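Local coordinates for EAL domain protein (Vibrio cholerae serotype O1, PDB 6IJ2) that degrades the cyclic dinucleotides c-di-GMP and cGAMP as a phosphodiesterase of the EAL family, at residues A[82-87]-A[116-121]; A[106-111]-A[145-150]; A[168-173]-A[203-208]; A[183-188]-A[196-201]. The protein carries 1 engineered substitution. All blocks are in the same frame, centred on the assembly; numbering follows the deposited sequence.

The four contacts join neighbouring elements on the outside of the EAL barrel, their centres 17 to 19 Å from the centre of the chain. Contacts 1 and 2 share helix 109-117, contacts 3 and 4 share helix 192-207, and the centres of contacts 1 and 4 are 36 Å apart. Phe173, in segment 168-173, packs its CE2 3.7 Å from Val145 CG2 of contact 2. Contact 4 comes closest to the bound nucleotide, with a nearest atom about 4 Å away, against 11 to 13 Å for the others, and the side chains of Leu170 and Leu184 each lie about 9 Å from a bound calcium ion. Contacts 3 and 4 meet the second subunit.

Contact 1. Residues A[82-87]-A[116-121]; sequences LAAKLG and KRYQFP
Different first torsions bring Tyr118 and Phe120 against the alanines of the facing helix. The Tyr118 ring is held beside its own backbone N and opposite the carbonyl carbon (chi1 -65°), while in Phe120 the ring swings away from the backbone N (chi1 -157°) and reaches toward Ala83. Ala84 CB sits 3.8 Å from Tyr118 CB and 4.1 Å from Tyr118 CD1, so it meets the root of the tyrosine and not its hydroxyl end. One residue earlier, Ala83 CB lies 4.3 Å from Phe120 CE2, approaching that ring obliquely. Alanine suits both places because a lone methyl lets the two backbones come near: the CA atoms of Ala84 and Tyr118 are 6.2 Å apart. Leu92 of strand 91-96 touches both Ala83 and Phe120 and so continues this apolar patch inward. Within its own segment, Arg117 CG lies over the centre of one Tyr118 ring face. Both helices finish here in Schellman motifs, with Gly87 and Gln119 taking the positive phi. The contact thus pairs the C-terminal ends of helices 68-85 and 109-117, which flank strand 91-96 in the beta-alpha-beta crossovers of the TIM-barrel-like EAL fold.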
loop_
_atom_site.group_PDB
_atom_site.type_symbol
_atom_site.label_atom_id
_atom_site.label_comp_id
_atom_site.label_asym_id
_atom_site.label_seq_id
_atom_site.Cartn_x
_atom_site.Cartn_y
_atom_site.Cartn_z
ATOM N N LEU A 82 13.926 -13.476 27.275
ATOM C CA LEU A 82 14.546 -14.613 26.603
ATOM C C LEU A 82 15.811 -14.194 25.878
ATOM O O LEU A 82 16.817 -14.907 25.916
ATOM C CB LEU A 82 13.575 -15.247 25.608
ATOM C CG LEU A 82 12.891 -16.557 25.977
ATOM C CD1 LEU A 82 11.878 -16.945 24.889
ATOM C CD2 LEU A 82 13.896 -17.676 26.204
ATOM N N ALA A 83 15.760 -13.063 25.172
ATOM C CA ALA A 83 16.941 -12.597 24.454
ATOM C C ALA A 83 18.103 -12.380 25.409
ATOM O O ALA A 83 19.248 -12.739 25.104
ATOM C CB ALA A 83 16.617 -11.312 23.693
ATOM N N ALA A 84 17.822 -11.812 26.582
ATOM C CA ALA A 84 18.848 -11.681 27.607
ATOM C C ALA A 84 19.326 -13.050 28.066
ATOM O O ALA A 84 20.533 -13.319 28.106
ATOM C CB ALA A 84 18.305 -10.870 28.784
ATOM N N LYS A 85 18.381 -13.932 28.410
ATOM C CA LYS A 85 18.731 -15.263 28.901
ATOM C C LYS A 85 19.590 -16.020 27.894
ATOM O O LYS A 85 20.514 -16.755 28.280
ATOM C CB LYS A 85 17.455 -16.041 29.224
ATOM C CG LYS A 85 17.642 -17.537 29.396
ATOM C CD LYS A 85 16.299 -18.250 29.478
ATOM C CE LYS A 85 16.474 -19.763 29.467
ATOM N NZ LYS A 85 17.105 -20.245 28.204
ATOM N N LEU A 86 19.316 -15.829 26.600
ATOM C CA LEU A 86 20.029 -16.490 25.513
ATOM C C LEU A 86 21.322 -15.781 25.128
ATOM O O LEU A 86 22.062 -16.306 24.292
ATOM C CB LEU A 86 19.120 -16.600 24.278
ATOM C CG LEU A 86 17.904 -17.511 24.443
ATOM C CD1 LEU A 86 16.914 -17.317 23.279
ATOM C CD2 LEU A 86 18.323 -18.963 24.538
ATOM N N GLY A 87 21.607 -14.616 25.705
ATOM C CA GLY A 87 22.867 -13.945 25.452
ATOM C C GLY A 87 22.899 -13.107 24.193
ATOM O O GLY A 87 23.966 -12.942 23.591
ATOM N N LYS A 116 15.684 -2.441 31.443
ATOM C CA LYS A 116 16.652 -2.141 32.496
ATOM C C LYS A 116 16.914 -3.362 33.369
ATOM O O LYS A 116 18.068 -3.677 33.675
ATOM C CB LYS A 116 16.175 -0.971 33.356
ATOM C CG LYS A 116 17.084 -0.695 34.565
ATOM C CD LYS A 116 18.502 -0.301 34.140
ATOM C CE LYS A 116 19.579 -1.206 34.754
ATOM N NZ LYS A 116 19.691 -1.115 36.244
ATOM N N ARG A 117 15.851 -4.058 33.783
ATOM C CA ARG A 117 16.012 -5.258 34.597
ATOM C C ARG A 117 16.965 -6.256 33.951
ATOM O O ARG A 117 17.808 -6.854 34.630
ATOM C CB ARG A 117 14.649 -5.909 34.843
ATOM C CG ARG A 117 14.732 -7.265 35.534
ATOM C CD ARG A 117 13.376 -7.736 36.041
ATOM N NE ARG A 117 12.410 -7.937 34.964
ATOM C CZ ARG A 117 11.207 -8.477 35.135
ATOM N NH1 ARG A 117 10.825 -8.874 36.344
ATOM N NH2 ARG A 117 10.387 -8.622 34.103
ATOM N N TYR A 118 16.856 -6.441 32.640
ATOM C CA TYR A 118 17.667 -7.406 31.914
ATOM C C TYR A 118 18.896 -6.772 31.282
ATOM O O TYR A 118 19.587 -7.432 30.498
ATOM C CB TYR A 118 16.807 -8.107 30.854
ATOM C CG TYR A 118 15.711 -8.929 31.494
ATOM C CD1 TYR A 118 16.010 -10.115 32.150
ATOM C CD2 TYR A 118 14.388 -8.504 31.478
ATOM C CE1 TYR A 118 15.029 -10.865 32.756
ATOM C CE2 TYR A 118 13.395 -9.252 32.086
ATOM C CZ TYR A 118 13.725 -10.433 32.724
ATOM O OH TYR A 118 12.755 -11.196 33.335
ATOM N N GLN A 119 19.174 -5.504 31.603
ATOM C CA GLN A 119 20.391 -4.817 31.163
ATOM C C GLN A 119 20.527 -4.834 29.643
ATOM O O GLN A 119 21.618 -5.007 29.095
ATOM C CB GLN A 119 21.621 -5.421 31.852
ATOM C CG GLN A 119 21.457 -5.466 33.355
ATOM C CD GLN A 119 22.450 -6.382 34.047
ATOM O OE1 GLN A 119 23.164 -7.155 33.407
ATOM N NE2 GLN A 119 22.484 -6.310 35.365
ATOM N N PHE A 120 19.400 -4.635 28.952
ATOM C CA PHE A 120 19.335 -4.633 27.499
ATOM C C PHE A 120 19.087 -3.207 27.029
ATOM O O PHE A 120 18.032 -2.640 27.349
ATOM C CB PHE A 120 18.216 -5.558 27.017
ATOM C CG PHE A 120 18.399 -6.067 25.607
ATOM C CD1 PHE A 120 17.983 -5.317 24.515
ATOM C CD2 PHE A 120 18.956 -7.318 25.378
ATOM C CE1 PHE A 120 18.158 -5.787 23.226
ATOM C CE2 PHE A 120 19.127 -7.794 24.099
ATOM C CZ PHE A 120 18.711 -7.029 23.015
ATOM N N PRO A 121 20.014 -2.583 26.306
ATOM C CA PRO A 121 19.836 -1.173 25.926
ATOM C C PRO A 121 18.623 -0.938 25.030
ATOM O O PRO A 121 18.347 -1.703 24.101
ATOM C CB PRO A 121 21.137 -0.837 25.188
ATOM C CG PRO A 121 21.743 -2.164 24.829
ATOM C CD PRO A 121 21.337 -3.099 25.918
#

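Contact 2. Residues A[106-111]-A[145-150]; sequences RCIRTT and VEYYKS
Arg106 and Ile108 belong to the irregular lead-in to helix 109-117 and face Tyr147 and Tyr148 on a regular turn of helix 139-151. The backbones stay well apart, with CA of Arg106 8.9 Å from CA of Tyr147, and long side chains fill the gap. Arg106 has a positive phi of 68°; it is exposed and poorly ordered, but as modelled its chain bends at chi2 and the guanidinium lies on one face of the Tyr147 ring, the planes 26° apart. This is an off-centre cation-pi stack: NE is 3.3 Å from Tyr147 CE1, and CD adds a CH-pi contact over the same ring, 4.0 Å from its centroid. Ile108 divides its branches between the tyrosines. Its CG2 meets the edge of the Tyr147 ring, 3.9 Å from CE2, while CD1 presses on the Tyr148 face, 3.5 Å from CE1. A chi1 of -161° sends CG1 away from the backbone N and leaves CG2 on the Tyr147 side, so a beta-branched residue can serve both rings at once. Deeper in, Tyr148 meets Phe127 of strand 125-129 edge-to-face, and its hydroxyl is hydrogen-bonded to Arg76 of helix 68-85. Phe153, just before strand 154-160, touches both Ile108 and Tyr148.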
loop_
_atom_site.group_PDB
_atom_site.type_symbol
_atom_site.label_atom_id
_atom_site.label_comp_id
_atom_site.label_asym_id
_atom_site.label_seq_id
_atom_site.Cartn_x
_atom_site.Cartn_y
_atom_site.Cartn_z
ATOM N N ARG A 106 2.236 5.524 25.801
ATOM C CA ARG A 106 2.879 5.996 27.028
ATOM C C ARG A 106 2.677 5.030 28.188
ATOM O O ARG A 106 3.101 5.315 29.321
ATOM C CB ARG A 106 2.418 7.404 27.422
ATOM C CG ARG A 106 3.533 8.445 27.333
ATOM C CD ARG A 106 3.545 9.133 25.984
ATOM N NE ARG A 106 4.382 10.328 25.971
ATOM C CZ ARG A 106 4.362 11.233 24.999
ATOM N NH1 ARG A 106 3.542 11.077 23.967
ATOM N NH2 ARG A 106 5.153 12.295 25.058
ATOM N N CYS A 107 2.042 3.884 27.941
ATOM C CA CYS A 107 2.200 2.709 28.788
ATOM C C CYS A 107 3.511 1.969 28.500
ATOM O O CYS A 107 3.582 0.741 28.652
ATOM C CB CYS A 107 1.008 1.768 28.604
ATOM S SG CYS A 107 -0.047 1.696 30.078
ATOM N N ILE A 108 4.547 2.698 28.073
ATOM C CA ILE A 108 5.802 2.096 27.661
ATOM C C ILE A 108 6.797 1.955 28.809
ATOM O O ILE A 108 7.902 1.438 28.594
ATOM C CB ILE A 108 6.424 2.932 26.526
ATOM C CG1 ILE A 108 7.473 2.154 25.725
ATOM C CG2 ILE A 108 6.996 4.218 27.082
ATOM C CD1 ILE A 108 8.041 2.978 24.599
ATOM N N ARG A 109 6.449 2.395 30.023
ATOM C CA ARG A 109 7.341 2.180 31.163
ATOM C C ARG A 109 7.546 0.694 31.451
ATOM O O ARG A 109 8.627 0.290 31.899
ATOM C CB ARG A 109 6.796 2.908 32.394
ATOM C CG ARG A 109 7.041 4.412 32.365
ATOM C CD ARG A 109 7.692 4.883 33.657
ATOM N NE ARG A 109 6.820 4.688 34.812
ATOM C CZ ARG A 109 5.948 5.590 35.250
ATOM N NH1 ARG A 109 5.827 6.756 34.628
ATOM N NH2 ARG A 109 5.194 5.327 36.308
ATOM N N THR A 110 6.536 -0.135 31.179
ATOM C CA THR A 110 6.709 -1.573 31.348
ATOM C C THR A 110 7.790 -2.110 30.424
ATOM O O THR A 110 8.511 -3.044 30.790
ATOM C CB THR A 110 5.386 -2.304 31.105
ATOM O OG1 THR A 110 4.747 -1.769 29.940
ATOM C CG2 THR A 110 4.462 -2.151 32.295
ATOM N N THR A 111 7.929 -1.519 29.234
ATOM C CA THR A 111 9.013 -1.884 28.329
ATOM C C THR A 111 10.353 -1.384 28.862
ATOM O O THR A 111 11.323 -2.145 28.949
ATOM C CB THR A 111 8.734 -1.319 26.932
ATOM O OG1 THR A 111 7.511 -1.871 26.429
ATOM C CG2 THR A 111 9.868 -1.641 25.959
ATOM N N VAL A 145 5.552 6.319 16.333
ATOM C CA VAL A 145 6.892 6.072 15.808
ATOM C C VAL A 145 7.855 7.160 16.258
ATOM O O VAL A 145 8.982 6.878 16.681
ATOM C CB VAL A 145 6.842 5.955 14.274
ATOM C CG1 VAL A 145 8.248 5.860 13.692
ATOM C CG2 VAL A 145 6.006 4.758 13.864
ATOM N N GLU A 146 7.432 8.422 16.183
ATOM C CA GLU A 146 8.342 9.498 16.561
ATOM C C GLU A 146 8.590 9.525 18.067
ATOM O O GLU A 146 9.691 9.884 18.504
ATOM C CB GLU A 146 7.804 10.834 16.045
ATOM C CG GLU A 146 7.850 10.904 14.517
ATOM C CD GLU A 146 7.392 12.235 13.940
ATOM O OE1 GLU A 146 7.554 12.428 12.714
ATOM O OE2 GLU A 146 6.874 13.083 14.699
ATOM N N TYR A 147 7.596 9.135 18.872
ATOM C CA TYR A 147 7.816 9.034 20.311
ATOM C C TYR A 147 8.820 7.934 20.635
ATOM O O TYR A 147 9.713 8.125 21.469
ATOM C CB TYR A 147 6.496 8.777 21.036
ATOM C CG TYR A 147 6.659 8.549 22.522
ATOM C CD1 TYR A 147 7.117 9.562 23.351
ATOM C CD2 TYR A 147 6.350 7.322 23.096
ATOM C CE1 TYR A 147 7.269 9.361 24.710
ATOM C CE2 TYR A 147 6.490 7.111 24.460
ATOM C CZ TYR A 147 6.953 8.134 25.258
ATOM O OH TYR A 147 7.107 7.937 26.610
ATOM N N TYR A 148 8.688 6.779 19.981
ATOM C CA TYR A 148 9.625 5.688 20.224
ATOM C C TYR A 148 11.035 6.069 19.795
ATOM O O TYR A 148 12.009 5.757 20.495
ATOM C CB TYR A 148 9.156 4.425 19.502
ATOM C CG TYR A 148 8.074 3.673 20.244
ATOM C CD1 TYR A 148 7.179 4.339 21.068
ATOM C CD2 TYR A 148 7.966 2.294 20.142
ATOM C CE1 TYR A 148 6.190 3.654 21.753
ATOM C CE2 TYR A 148 6.986 1.600 20.829
ATOM C CZ TYR A 148 6.098 2.284 21.631
ATOM O OH TYR A 148 5.122 1.596 22.316
ATOM N N LYS A 149 11.163 6.743 18.647
ATOM C CA LYS A 149 12.459 7.271 18.230
ATOM C C LYS A 149 13.046 8.189 19.296
ATOM O O LYS A 149 14.244 8.116 19.597
ATOM C CB LYS A 149 12.327 8.017 16.903
ATOM C CG LYS A 149 12.026 7.134 15.706
ATOM C CD LYS A 149 12.064 7.943 14.419
ATOM C CE LYS A 149 12.661 7.137 13.287
ATOM N NZ LYS A 149 13.222 8.024 12.228
ATOM N N SER A 150 12.208 9.045 19.895
ATOM C CA SER A 150 12.696 9.989 20.896
ATOM C C SER A 150 13.184 9.281 22.153
ATOM O O SER A 150 14.102 9.773 22.822
ATOM C CB SER A 150 11.600 10.999 21.248
ATOM O OG SER A 150 10.546 10.396 21.979
#

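Contact 3. Residues A[168-173]-A[203-208]; sequences NLLADF and KLFSDL
This is a small, largely apolar contact, without hydrogen bonds across it, between the short helix 166-170 and the C-terminal end of helix 192-207, on the outer side of the barrel. Leu170 carries it from one side, Phe205 and Leu208 from the other. Leu170 CD1 lies in the plane of the Phe205 ring at its edge, 4.0 Å from CE1, and the two side chains cross at about a right angle. Leu170 CB is 4.1 Å from Leu208 CD1, a methyl that also rests 4.1 Å from the carbonyl O of Leu170. Phe205 is turned beside its backbone N (chi1 -63°), which swings the ring within reach of Leu170, although its first bond does not point there. Leu170 suits the joint by its length, its CB meeting Leu208 while its CD1 reaches Phe205; the flat ring stacks edge-to-face with Phe160. Leu170 O accepts a hydrogen bond from Gln174 NE2; the Leu208 methyl beside it is only a van der Waals neighbour. Outside this apolar seam, Asp172 makes a salt bridge to Arg194 of the second subunit. Such helix-to-helix packing, over Val178 of the intervening strand 177-180, is what the alpha/beta barrel of EAL domains uses to clothe its strands.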
loop_
_atom_site.group_PDB
_atom_site.type_symbol
_atom_site.label_atom_id
_atom_site.label_comp_id
_atom_site.label_asym_id
_atom_site.label_seq_id
_atom_site.Cartn_x
_atom_site.Cartn_y
_atom_site.Cartn_z
ATOM N N ASN A 168 2.068 5.452 1.716
ATOM C CA ASN A 168 1.241 6.360 2.503
ATOM C C ASN A 168 1.935 6.729 3.812
ATOM O O ASN A 168 1.848 7.869 4.281
ATOM C CB ASN A 168 -0.108 5.689 2.764
ATOM C CG ASN A 168 -1.129 6.613 3.393
ATOM O OD1 ASN A 168 -1.107 7.826 3.196
ATOM N ND2 ASN A 168 -2.049 6.030 4.150
ATOM N N LEU A 169 2.624 5.774 4.415
ATOM C CA LEU A 169 3.333 6.055 5.661
ATOM C C LEU A 169 4.587 6.880 5.400
ATOM O O LEU A 169 4.783 7.939 6.014
ATOM C CB LEU A 169 3.676 4.743 6.350
ATOM C CG LEU A 169 2.460 3.893 6.733
ATOM C CD1 LEU A 169 2.892 2.628 7.457
ATOM C CD2 LEU A 169 1.512 4.704 7.597
ATOM N N LEU A 170 5.433 6.418 4.471
ATOM C CA LEU A 170 6.732 7.044 4.217
ATOM C C LEU A 170 6.618 8.499 3.796
ATOM O O LEU A 170 7.589 9.249 3.949
ATOM C CB LEU A 170 7.482 6.285 3.126
ATOM C CG LEU A 170 7.944 4.895 3.510
ATOM C CD1 LEU A 170 8.668 4.258 2.345
ATOM C CD2 LEU A 170 8.862 5.041 4.699
ATOM N N ALA A 171 5.474 8.905 3.241
ATOM C CA ALA A 171 5.299 10.297 2.835
ATOM C C ALA A 171 5.315 11.237 4.032
ATOM O O ALA A 171 5.714 12.399 3.903
ATOM C CB ALA A 171 3.994 10.465 2.044
ATOM N N ASP A 172 4.909 10.758 5.206
ATOM C CA ASP A 172 4.760 11.639 6.354
ATOM C C ASP A 172 5.728 11.360 7.499
ATOM O O ASP A 172 5.890 12.228 8.361
ATOM C CB ASP A 172 3.317 11.580 6.875
ATOM C CG ASP A 172 2.338 12.294 5.951
ATOM O OD1 ASP A 172 2.655 13.423 5.517
ATOM O OD2 ASP A 172 1.262 11.732 5.650
ATOM N N PHE A 173 6.367 10.193 7.536
ATOM C CA PHE A 173 7.417 9.942 8.520
ATOM C C PHE A 173 8.328 8.841 8.004
ATOM O O PHE A 173 7.952 8.050 7.140
ATOM C CB PHE A 173 6.846 9.559 9.894
ATOM C CG PHE A 173 6.109 8.254 9.909
ATOM C CD1 PHE A 173 4.759 8.202 9.565
ATOM C CD2 PHE A 173 6.750 7.082 10.273
ATOM C CE1 PHE A 173 4.075 7.007 9.589
ATOM C CE2 PHE A 173 6.072 5.883 10.292
ATOM C CZ PHE A 173 4.729 5.848 9.949
ATOM N N LYS A 203 16.252 3.110 -4.471
ATOM C CA LYS A 203 16.631 4.504 -4.666
ATOM C C LYS A 203 15.778 5.426 -3.809
ATOM O O LYS A 203 16.284 6.384 -3.215
ATOM C CB LYS A 203 16.519 4.869 -6.155
ATOM C CG LYS A 203 17.399 3.985 -7.058
ATOM C CD LYS A 203 17.102 4.160 -8.547
ATOM C CE LYS A 203 17.706 5.427 -9.074
ATOM N NZ LYS A 203 19.190 5.405 -8.951
ATOM N N LEU A 204 14.475 5.161 -3.738
ATOM C CA LEU A 204 13.621 5.919 -2.837
ATOM C C LEU A 204 14.083 5.790 -1.381
ATOM O O LEU A 204 14.156 6.785 -0.656
ATOM C CB LEU A 204 12.171 5.457 -2.996
ATOM C CG LEU A 204 11.231 6.033 -1.943
ATOM C CD1 LEU A 204 11.318 7.547 -1.960
ATOM C CD2 LEU A 204 9.815 5.563 -2.223
ATOM N N PHE A 205 14.374 4.572 -0.927
ATOM C CA PHE A 205 14.795 4.389 0.469
ATOM C C PHE A 205 16.069 5.168 0.778
ATOM O O PHE A 205 16.187 5.788 1.841
ATOM C CB PHE A 205 15.011 2.912 0.772
ATOM C CG PHE A 205 13.773 2.075 0.636
ATOM C CD1 PHE A 205 12.522 2.611 0.877
ATOM C CD2 PHE A 205 13.868 0.748 0.253
ATOM C CE1 PHE A 205 11.375 1.831 0.752
ATOM C CE2 PHE A 205 12.738 -0.039 0.123
ATOM C CZ PHE A 205 11.483 0.507 0.365
ATOM N N SER A 206 17.028 5.154 -0.141
ATOM C CA SER A 206 18.249 5.927 0.062
ATOM C C SER A 206 17.949 7.421 0.168
ATOM O O SER A 206 18.481 8.107 1.051
ATOM C CB SER A 206 19.233 5.662 -1.075
ATOM O OG SER A 206 20.462 6.333 -0.832
ATOM N N ASP A 207 17.075 7.936 -0.714
ATOM C CA ASP A 207 16.716 9.349 -0.679
ATOM C C ASP A 207 16.101 9.738 0.654
ATOM O O ASP A 207 16.227 10.888 1.084
ATOM C CB ASP A 207 15.716 9.676 -1.800
ATOM C CG ASP A 207 16.332 9.631 -3.195
ATOM O OD1 ASP A 207 17.559 9.437 -3.323
ATOM O OD2 ASP A 207 15.573 9.796 -4.176
ATOM N N LEU A 208 15.404 8.807 1.303
ATOM C CA LEU A 208 14.757 9.057 2.582
ATOM C C LEU A 208 15.641 8.706 3.777
ATOM O O LEU A 208 15.170 8.790 4.916
ATOM C CB LEU A 208 13.449 8.263 2.673
ATOM C CG LEU A 208 12.372 8.497 1.617
ATOM C CD1 LEU A 208 11.014 8.036 2.139
ATOM C CD2 LEU A 208 12.327 9.946 1.198
#

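Contact 4. Residues A[183-188]-A[196-201]; sequences GLIRNI and SIMKNC
Ile188 and Met198 make the tightest fit of this contact, crossing at about a right angle. The tip of the isoleucine, CD1, presses on the base of the methionine, 3.6 Å from Met198 CB and 4.1 Å from Met198 CG. An extended chain, with CG1 anti to the backbone N (chi1 -171°), carries that methyl outward to helix 192-207. Methionine answers with its flexible end: the chain bends at chi2 and again at a nearly eclipsed chi3 of 18°, and the two bends turn Met198 CE back toward Ile185, 4.3 Å from Ile185 CG2. An unbranched thioether chain suits this place, because it can bend so that its CB meets Ile188 while its CE reaches Ile185. Next to it Leu184 CD1 meets Ile197 CG2 at 4.2 Å, methyl against methyl, filling the side of the joint toward the second subunit, where Ala171 of that subunit packs on both residues. A type II turn from Ile185 to Ile188 brings both isoleucines to the same partner; Asn187, a residue that tolerates positive phi, takes its third position. Trp225 of helix 220-229 touches Ile188 and Met198 as well.

Beside the seam, Asn200 ND2 donates to Ser196 O at 2.7 Å, on the opposite face of that carbonyl from Asn200 N, and also bonds Asp207 OD2 of the second subunit. With all five touching residues buried and no hydrogen bond across, cohesion here rests on dispersion and on the exclusion of water, and so on complementary shape instead of directed bonds.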
loop_
_atom_site.group_PDB
_atom_site.type_symbol
_atom_site.label_atom_id
_atom_site.label_comp_id
_atom_site.label_asym_id
_atom_site.label_seq_id
_atom_site.Cartn_x
_atom_site.Cartn_y
_atom_site.Cartn_z
ATOM N N GLY A 183 6.606 -11.060 -0.750
ATOM C CA GLY A 183 5.920 -11.130 -2.029
ATOM C C GLY A 183 6.632 -10.352 -3.117
ATOM O O GLY A 183 6.615 -10.754 -4.284
ATOM N N LEU A 184 7.256 -9.227 -2.757
ATOM C CA LEU A 184 7.994 -8.431 -3.732
ATOM C C LEU A 184 9.340 -9.027 -4.102
ATOM O O LEU A 184 9.871 -8.705 -5.168
ATOM C CB LEU A 184 8.236 -7.013 -3.215
ATOM C CG LEU A 184 7.030 -6.084 -3.105
ATOM C CD1 LEU A 184 7.537 -4.673 -2.776
ATOM C CD2 LEU A 184 6.181 -6.110 -4.382
ATOM N N ILE A 185 9.939 -9.851 -3.242
ATOM C CA ILE A 185 11.241 -10.402 -3.593
ATOM C C ILE A 185 11.162 -11.841 -4.069
ATOM O O ILE A 185 12.163 -12.352 -4.586
ATOM C CB ILE A 185 12.236 -10.263 -2.427
ATOM C CG1 ILE A 185 11.779 -11.105 -1.245
ATOM C CG2 ILE A 185 12.393 -8.786 -2.060
ATOM C CD1 ILE A 185 12.514 -12.420 -1.134
ATOM N N ARG A 186 9.998 -12.496 -3.962
ATOM C CA ARG A 186 9.887 -13.891 -4.381
ATOM C C ARG A 186 10.275 -14.040 -5.849
ATOM O O ARG A 186 9.626 -13.471 -6.743
ATOM C CB ARG A 186 8.464 -14.405 -4.153
ATOM C CG ARG A 186 8.251 -15.885 -4.484
ATOM C CD ARG A 186 9.075 -16.819 -3.582
ATOM N NE ARG A 186 8.775 -16.625 -2.161
ATOM C CZ ARG A 186 9.658 -16.260 -1.231
ATOM N NH1 ARG A 186 10.940 -16.054 -1.529
ATOM N NH2 ARG A 186 9.252 -16.098 0.022
ATOM N N ASN A 187 11.339 -14.806 -6.090
ATOM C CA ASN A 187 11.847 -15.077 -7.438
ATOM C C ASN A 187 12.208 -13.790 -8.171
ATOM O O ASN A 187 12.028 -13.678 -9.389
ATOM C CB ASN A 187 10.845 -15.903 -8.247
ATOM C CG ASN A 187 10.668 -17.302 -7.688
ATOM O OD1 ASN A 187 11.637 -17.944 -7.281
ATOM N ND2 ASN A 187 9.428 -17.777 -7.650
ATOM N N ILE A 188 12.753 -12.817 -7.432
ATOM C CA ILE A 188 12.991 -11.513 -8.039
ATOM C C ILE A 188 14.060 -11.611 -9.123
ATOM O O ILE A 188 14.029 -10.851 -10.097
ATOM C CB ILE A 188 13.350 -10.468 -6.967
ATOM C CG1 ILE A 188 13.385 -9.069 -7.587
ATOM C CG2 ILE A 188 14.667 -10.835 -6.244
ATOM C CD1 ILE A 188 13.356 -7.965 -6.555
ATOM N N SER A 196 12.243 -4.078 -11.361
ATOM C CA SER A 196 12.084 -2.635 -11.497
ATOM C C SER A 196 11.475 -2.026 -10.246
ATOM O O SER A 196 11.843 -0.912 -9.858
ATOM C CB SER A 196 11.226 -2.286 -12.722
ATOM O OG SER A 196 11.939 -2.570 -13.916
ATOM N N ILE A 197 10.524 -2.726 -9.611
ATOM C CA ILE A 197 9.959 -2.228 -8.353
ATOM C C ILE A 197 11.056 -2.070 -7.310
ATOM O O ILE A 197 11.157 -1.039 -6.634
ATOM C CB ILE A 197 8.840 -3.157 -7.845
ATOM C CG1 ILE A 197 7.628 -3.100 -8.766
ATOM C CG2 ILE A 197 8.408 -2.755 -6.428
ATOM C CD1 ILE A 197 6.501 -4.034 -8.329
ATOM N N MET A 198 11.899 -3.094 -7.159
ATOM C CA MET A 198 12.928 -3.024 -6.127
ATOM C C MET A 198 14.011 -2.016 -6.479
ATOM O O MET A 198 14.504 -1.307 -5.594
ATOM C CB MET A 198 13.529 -4.408 -5.882
ATOM C CG MET A 198 14.634 -4.453 -4.812
ATOM S SD MET A 198 14.021 -4.323 -3.099
ATOM C CE MET A 198 12.317 -4.716 -3.308
ATOM N N LYS A 199 14.404 -1.928 -7.756
ATOM C CA LYS A 199 15.441 -0.959 -8.101
ATOM C C LYS A 199 14.989 0.452 -7.764
ATOM O O LYS A 199 15.751 1.243 -7.198
ATOM C CB LYS A 199 15.808 -1.050 -9.584
ATOM C CG LYS A 199 16.798 0.041 -10.030
ATOM C CD LYS A 199 16.853 0.198 -11.542
ATOM C CE LYS A 199 17.818 1.309 -11.944
ATOM N NZ LYS A 199 17.853 1.507 -13.420
ATOM N N ASN A 200 13.741 0.775 -8.076
ATOM C CA ASN A 200 13.262 2.127 -7.841
ATOM C C ASN A 200 12.926 2.365 -6.371
ATOM O O ASN A 200 13.155 3.470 -5.870
ATOM C CB ASN A 200 12.072 2.404 -8.766
ATOM C CG ASN A 200 12.511 2.524 -10.209
ATOM O OD1 ASN A 200 13.208 3.473 -10.574
ATOM N ND2 ASN A 200 12.135 1.550 -11.033
ATOM N N CYS A 201 12.437 1.348 -5.655
ATOM C CA CYS A 201 12.209 1.513 -4.222
ATOM C C CYS A 201 13.522 1.676 -3.451
ATOM O O CYS A 201 13.580 2.443 -2.488
ATOM C CB CYS A 201 11.429 0.330 -3.657
ATOM S SG CYS A 201 9.684 0.352 -4.140
#